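Local coordinates for switch-activating protein 1 (Schizosaccharomyces pombe, PDB 5JDK) that binds DNA at the mating-type switching site SAS1 and at the rDNA replication fork barrier RFB1, and is captured here as its N-terminal DNA-binding domain, at residues A[39-44]-A[87-92]; A[45-50]-A[60-65]. One frame throughout, in Å; residues are numbered along the deposited sequence.

Both contacts use helix 34-46 or its direct continuation, and they differ chiefly in depth. Interaction 1, 39-44 with 87-92, lies near the middle of the domain, where helix 34-46 crosses helix 78-98; it is made of aliphatic and thioether groups, with no hydrogen bond between the segments. Interaction 2, 45-50 with 60-65, sits where the chain leaves that helix and faces helix 56-71; it pairs a small, partly buried apolar patch with a charged surface pair joined by a salt bridge. The two centres are about 12 Å apart, and Ile63 joins them: its CG2 lies 3.6 Å from CD1 of Leu40, so the core continues from one contact into the other.

Interaction 1: residues A[39-44]-A[87-92]; sequences KLMRLV and SIMRVY
Leu40 is the first residue of 39-44 to reach helix 78-98, its CD2 methyl meeting CD1 of Ile88 at 4.2 Å with the two side chains set obliquely. Beyond the segments the same side chain packs on Leu32, Leu73 and Ile63. Met41 follows, and it and Ile88 contribute the largest shares of the contact. The Met41 chain runs past Ile88 in the opposite direction, with CG 4.0 Å from Ile88 CG2 and SD 4.1 Å from that same methyl. Bends at chi2 (-56°) and chi3 (-66°) fold the thioether back, and its CE methyl comes 4.0 Å from SD of Met89. Ile88 is thus shared, with CD1 near both Leu40 and Met41 and CG2 against Met41; on helix 107-131 Cys116 also touches Ile88. The segment axes cross at -99° and approach no closer than 12.3 Å, a wide spacing bridged wholly by side chains. Such a near-perpendicular helix pair with an apolar interface is consistent with the helical core of a helix-turn-helix-related DNA-binding domain, the clan to which this Sap1 family belongs.

Interaction 2: residues A[45-50]-A[60-65]; sequences VRHKHE and YAKIAR
Glu50 and Lys62 form a salt bridge at the solvent-side end of this contact, Lys62 NZ donating to Glu50 OE2 at 2.7 Å. The ammonium comes to the syn side of that oxygen, 16° out of the carboxylate plane, while OE1 stands 3.5 Å from NZ, so one oxygen does the gripping. Lys62 reaches across because its CG lies opposite the backbone N (chi1 173°) and the rest of the chain is extended; it crosses the side chains of both Glu50 and His47 at about a right angle. The same end of the chain, CE and NZ, comes obliquely to the His47 imidazole, NZ lying 3.7 Å from CD2. The histidine's polar partner is elsewhere: ND1 is hydrogen-bonded to the carbonyl O of Leu43, one turn back. Its NE2 lies 4.2 Å from Lys62 NZ, while CD of Glu50 lies in the ring plane at its edge; the two charges would probably have opposing effects, so the ring's charge is left open. Deeper in, CB of His47 rests 4.2 Å from CD1 of Ile63, and Phe59 and Ile66 also touch the histidine. The backbone N of Glu50 is held by the O of His47 in the short 3-10 turn. An alanine in place of Lys62 would probably leave the carboxylate of Glu50 without this counter-charge and the ring of His47 less covered. With one close charged pair at the surface and apolar contact beneath, electrostatics and packing together tie the end of helix 34-46 to helix 56-71.

Interaction 1: residues A[39-44]-A[87-92]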
loop_
_atom_site.group_PDB
_atom_site.type_symbol
_atom_site.label_atom_id
_atom_site.label_comp_id
_atom_site.label_asym_id
_atom_site.label_seq_id
_atom_site.Cartn_x
_atom_site.Cartn_y
_atom_site.Cartn_z
ATOM N N LYS A 39 -1.329 -7.170 -6.930
ATOM C CA LYS A 39 -2.047 -6.318 -7.877
ATOM C C LYS A 39 -2.497 -5.011 -7.226
ATOM O O LYS A 39 -2.371 -3.922 -7.823
ATOM C CB LYS A 39 -3.245 -7.071 -8.445
ATOM C CG LYS A 39 -2.857 -8.214 -9.371
ATOM C CD LYS A 39 -4.080 -8.973 -9.858
ATOM C CE LYS A 39 -3.698 -10.051 -10.857
ATOM N NZ LYS A 39 -4.873 -10.864 -11.270
ATOM N N LEU A 40 -3.030 -5.102 -6.005
ATOM C CA LEU A 40 -3.498 -3.924 -5.290
ATOM C C LEU A 40 -2.351 -2.961 -5.018
ATOM O O LEU A 40 -2.464 -1.752 -5.284
ATOM C CB LEU A 40 -4.177 -4.354 -3.995
ATOM C CG LEU A 40 -4.663 -3.243 -3.070
ATOM C CD1 LEU A 40 -5.633 -2.323 -3.773
ATOM C CD2 LEU A 40 -5.312 -3.848 -1.845
ATOM N N MET A 41 -1.234 -3.467 -4.472
ATOM C CA MET A 41 -0.126 -2.575 -4.151
ATOM C C MET A 41 0.562 -2.028 -5.394
ATOM O O MET A 41 1.076 -0.908 -5.357
ATOM C CB MET A 41 0.853 -3.249 -3.203
ATOM C CG MET A 41 0.283 -3.492 -1.830
ATOM S SD MET A 41 -0.337 -2.038 -0.981
ATOM C CE MET A 41 1.182 -1.122 -0.748
ATOM N N ARG A 42 0.572 -2.774 -6.499
ATOM C CA ARG A 42 1.048 -2.201 -7.751
ATOM C C ARG A 42 0.240 -0.966 -8.112
ATOM O O ARG A 42 0.801 0.047 -8.539
ATOM C CB ARG A 42 0.951 -3.219 -8.888
ATOM C CG ARG A 42 2.017 -4.304 -8.871
ATOM C CD ARG A 42 1.770 -5.305 -9.979
ATOM N NE ARG A 42 2.717 -6.406 -9.957
ATOM C CZ ARG A 42 2.527 -7.556 -10.592
ATOM N NH1 ARG A 42 1.422 -7.754 -11.301
ATOM N NH2 ARG A 42 3.439 -8.511 -10.516
ATOM N N LEU A 43 -1.089 -1.039 -7.968
ATOM C CA LEU A 43 -1.925 0.126 -8.267
ATOM C C LEU A 43 -1.674 1.274 -7.300
ATOM O O LEU A 43 -1.588 2.436 -7.710
ATOM C CB LEU A 43 -3.395 -0.260 -8.205
ATOM C CG LEU A 43 -3.919 -1.154 -9.311
ATOM C CD1 LEU A 43 -5.331 -1.583 -8.976
ATOM C CD2 LEU A 43 -3.869 -0.438 -10.648
ATOM N N VAL A 44 -1.591 0.970 -6.007
ATOM C CA VAL A 44 -1.319 2.003 -5.012
ATOM C C VAL A 44 -0.030 2.742 -5.354
ATOM O O VAL A 44 0.023 3.979 -5.382
ATOM C CB VAL A 44 -1.257 1.358 -3.616
ATOM C CG1 VAL A 44 -0.694 2.308 -2.587
ATOM C CG2 VAL A 44 -2.644 0.882 -3.189
ATOM N N SER A 87 -3.686 -3.486 6.455
ATOM C CA SER A 87 -3.251 -4.812 6.875
ATOM C C SER A 87 -1.986 -5.253 6.147
ATOM O O SER A 87 -1.069 -5.802 6.773
ATOM C CB SER A 87 -4.372 -5.822 6.657
ATOM O OG SER A 87 -3.956 -7.093 7.118
ATOM N N ILE A 88 -1.914 -5.028 4.832
ATOM C CA ILE A 88 -0.697 -5.348 4.093
ATOM C C ILE A 88 0.503 -4.646 4.721
ATOM O O ILE A 88 1.586 -5.234 4.869
ATOM C CB ILE A 88 -0.877 -4.986 2.605
ATOM C CG1 ILE A 88 -1.823 -5.983 1.924
ATOM C CG2 ILE A 88 0.471 -4.917 1.873
ATOM C CD1 ILE A 88 -2.364 -5.512 0.605
ATOM N N MET A 89 0.351 -3.364 5.046
ATOM C CA MET A 89 1.471 -2.613 5.605
ATOM C C MET A 89 1.819 -3.054 7.025
ATOM O O MET A 89 2.999 -3.036 7.403
ATOM C CB MET A 89 1.175 -1.118 5.539
ATOM C CG MET A 89 1.043 -0.579 4.118
ATOM S SD MET A 89 2.490 -0.848 3.063
ATOM C CE MET A 89 3.675 0.259 3.827
ATOM N N ARG A 90 0.826 -3.446 7.821
ATOM C CA ARG A 90 1.114 -3.965 9.149
ATOM C C ARG A 90 1.885 -5.272 9.055
ATOM O O ARG A 90 2.883 -5.477 9.769
ATOM C CB ARG A 90 -0.184 -4.159 9.924
ATOM C CG ARG A 90 0.082 -4.597 11.339
ATOM C CD ARG A 90 -1.159 -4.543 12.189
ATOM N NE ARG A 90 -0.911 -5.085 13.524
ATOM C CZ ARG A 90 -0.468 -4.378 14.562
ATOM N NH1 ARG A 90 -0.202 -3.086 14.430
ATOM N NH2 ARG A 90 -0.275 -4.974 15.729
ATOM N N VAL A 91 1.453 -6.159 8.156
ATOM C CA VAL A 91 2.182 -7.402 7.940
ATOM C C VAL A 91 3.582 -7.107 7.429
ATOM O O VAL A 91 4.546 -7.757 7.842
ATOM C CB VAL A 91 1.390 -8.338 7.012
ATOM C CG1 VAL A 91 2.248 -9.516 6.574
ATOM C CG2 VAL A 91 0.131 -8.812 7.728
ATOM N N TYR A 92 3.729 -6.098 6.570
ATOM C CA TYR A 92 5.054 -5.710 6.105
ATOM C C TYR A 92 5.964 -5.324 7.265
ATOM O O TYR A 92 7.125 -5.751 7.328
ATOM C CB TYR A 92 4.938 -4.571 5.099
ATOM C CG TYR A 92 6.282 -4.045 4.628
ATOM C CD1 TYR A 92 6.634 -2.712 4.792
ATOM C CD2 TYR A 92 7.187 -4.883 4.003
ATOM C CE1 TYR A 92 7.862 -2.234 4.338
ATOM C CE2 TYR A 92 8.419 -4.424 3.563
ATOM C CZ TYR A 92 8.745 -3.097 3.732
ATOM O OH TYR A 92 9.961 -2.614 3.294
#

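Interaction 2: residues A[45-50]-A[60-65]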
loop_
_atom_site.group_PDB
_atom_site.type_symbol
_atom_site.label_atom_id
_atom_site.label_comp_id
_atom_site.label_asym_id
_atom_site.label_seq_id
_atom_site.Cartn_x
_atom_site.Cartn_y
_atom_site.Cartn_z
ATOM N N VAL A 45 1.038 1.989 -5.607
ATOM C CA VAL A 45 2.331 2.602 -5.892
ATOM C C VAL A 45 2.302 3.373 -7.209
ATOM O O VAL A 45 2.853 4.470 -7.300
ATOM C CB VAL A 45 3.435 1.534 -5.853
ATOM C CG1 VAL A 45 4.734 2.061 -6.396
ATOM C CG2 VAL A 45 3.638 1.077 -4.415
ATOM N N ARG A 46 1.692 2.806 -8.255
ATOM C CA ARG A 46 1.628 3.504 -9.538
ATOM C C ARG A 46 0.994 4.874 -9.392
ATOM O O ARG A 46 1.398 5.827 -10.069
ATOM C CB ARG A 46 0.832 2.675 -10.551
ATOM C CG ARG A 46 0.608 3.366 -11.891
ATOM C CD ARG A 46 1.921 3.551 -12.625
ATOM N NE ARG A 46 1.843 4.342 -13.858
ATOM C CZ ARG A 46 1.999 5.664 -13.923
ATOM N NH1 ARG A 46 2.199 6.368 -12.813
ATOM N NH2 ARG A 46 1.957 6.281 -15.093
ATOM N N HIS A 47 -0.009 4.988 -8.525
ATOM C CA HIS A 47 -0.758 6.219 -8.329
ATOM C C HIS A 47 -0.303 7.003 -7.104
ATOM O O HIS A 47 -1.017 7.906 -6.667
ATOM C CB HIS A 47 -2.250 5.891 -8.213
ATOM C CG HIS A 47 -2.839 5.355 -9.474
ATOM N ND1 HIS A 47 -2.779 4.027 -9.835
ATOM C CD2 HIS A 47 -3.483 5.989 -10.480
ATOM C CE1 HIS A 47 -3.360 3.866 -11.011
ATOM N NE2 HIS A 47 -3.797 5.040 -11.423
ATOM N N LYS A 48 0.887 6.720 -6.575
ATOM C CA LYS A 48 1.255 7.235 -5.259
ATOM C C LYS A 48 1.291 8.754 -5.221
ATOM O O LYS A 48 1.020 9.348 -4.169
ATOM C CB LYS A 48 2.601 6.652 -4.823
ATOM C CG LYS A 48 3.804 7.160 -5.601
ATOM C CD LYS A 48 5.068 6.423 -5.224
ATOM C CE LYS A 48 6.265 7.047 -5.897
ATOM N NZ LYS A 48 7.515 6.341 -5.523
ATOM N N HIS A 49 1.635 9.402 -6.330
ATOM C CA HIS A 49 1.716 10.855 -6.344
ATOM C C HIS A 49 0.349 11.506 -6.383
ATOM O O HIS A 49 0.255 12.731 -6.243
ATOM C CB HIS A 49 2.593 11.322 -7.506
ATOM C CG HIS A 49 4.045 11.013 -7.301
ATOM N ND1 HIS A 49 4.785 10.261 -8.188
ATOM C CD2 HIS A 49 4.883 11.332 -6.287
ATOM C CE1 HIS A 49 6.021 10.146 -7.737
ATOM N NE2 HIS A 49 6.107 10.784 -6.585
ATOM N N GLU A 50 -0.705 10.717 -6.537
ATOM C CA GLU A 50 -2.057 11.240 -6.523
ATOM C C GLU A 50 -2.630 11.371 -5.124
ATOM O O GLU A 50 -3.611 12.099 -4.959
ATOM C CB GLU A 50 -2.974 10.376 -7.396
ATOM C CG GLU A 50 -2.524 10.352 -8.845
ATOM C CD GLU A 50 -3.400 9.528 -9.758
ATOM O OE1 GLU A 50 -3.009 9.315 -10.914
ATOM O OE2 GLU A 50 -4.479 9.088 -9.337
ATOM N N TYR A 60 -8.323 6.478 -1.852
ATOM C CA TYR A 60 -8.683 5.081 -1.629
ATOM C C TYR A 60 -9.923 4.690 -2.418
ATOM O O TYR A 60 -10.056 3.522 -2.819
ATOM C CB TYR A 60 -8.778 4.741 -0.124
ATOM C CG TYR A 60 -7.412 4.916 0.526
ATOM C CD1 TYR A 60 -6.374 4.037 0.247
ATOM C CD2 TYR A 60 -7.135 6.008 1.332
ATOM C CE1 TYR A 60 -5.107 4.232 0.762
ATOM C CE2 TYR A 60 -5.872 6.208 1.865
ATOM C CZ TYR A 60 -4.856 5.324 1.561
ATOM O OH TYR A 60 -3.581 5.517 2.029
ATOM N N ALA A 61 -10.830 5.637 -2.659
ATOM C CA ALA A 61 -11.972 5.332 -3.514
ATOM C C ALA A 61 -11.516 4.994 -4.925
ATOM O O ALA A 61 -12.024 4.046 -5.549
ATOM C CB ALA A 61 -12.947 6.509 -3.555
ATOM N N LYS A 62 -10.577 5.785 -5.468
ATOM C CA LYS A 62 -10.062 5.525 -6.804
ATOM C C LYS A 62 -9.353 4.181 -6.877
ATOM O O LYS A 62 -9.540 3.424 -7.841
ATOM C CB LYS A 62 -9.133 6.661 -7.231
ATOM C CG LYS A 62 -8.420 6.365 -8.540
ATOM C CD LYS A 62 -7.677 7.545 -9.112
ATOM C CE LYS A 62 -7.086 7.207 -10.466
ATOM N NZ LYS A 62 -6.338 8.316 -11.080
ATOM N N ILE A 63 -8.522 3.873 -5.881
ATOM C CA ILE A 63 -7.830 2.589 -5.878
ATOM C C ILE A 63 -8.831 1.445 -5.856
ATOM O O ILE A 63 -8.676 0.460 -6.582
ATOM C CB ILE A 63 -6.846 2.510 -4.694
ATOM C CG1 ILE A 63 -5.738 3.570 -4.790
ATOM C CG2 ILE A 63 -6.266 1.100 -4.559
ATOM C CD1 ILE A 63 -4.851 3.458 -5.989
ATOM N N ALA A 64 -9.861 1.539 -5.014
ATOM C CA ALA A 64 -10.854 0.473 -4.976
ATOM C C ALA A 64 -11.505 0.299 -6.339
ATOM O O ALA A 64 -11.731 -0.831 -6.805
ATOM C CB ALA A 64 -11.913 0.800 -3.933
ATOM N N ARG A 65 -11.813 1.417 -6.990
ATOM C CA ARG A 65 -12.479 1.359 -8.286
ATOM C C ARG A 65 -11.586 0.746 -9.361
ATOM O O ARG A 65 -12.021 -0.143 -10.101
ATOM C CB ARG A 65 -12.953 2.751 -8.690
ATOM C CG ARG A 65 -13.564 2.766 -10.061
ATOM C CD ARG A 65 -14.280 4.057 -10.349
ATOM N NE ARG A 65 -15.466 4.247 -9.524
ATOM C CZ ARG A 65 -16.661 3.723 -9.783
ATOM N NH1 ARG A 65 -16.865 2.962 -10.846
ATOM N NH2 ARG A 65 -17.661 3.977 -8.948
#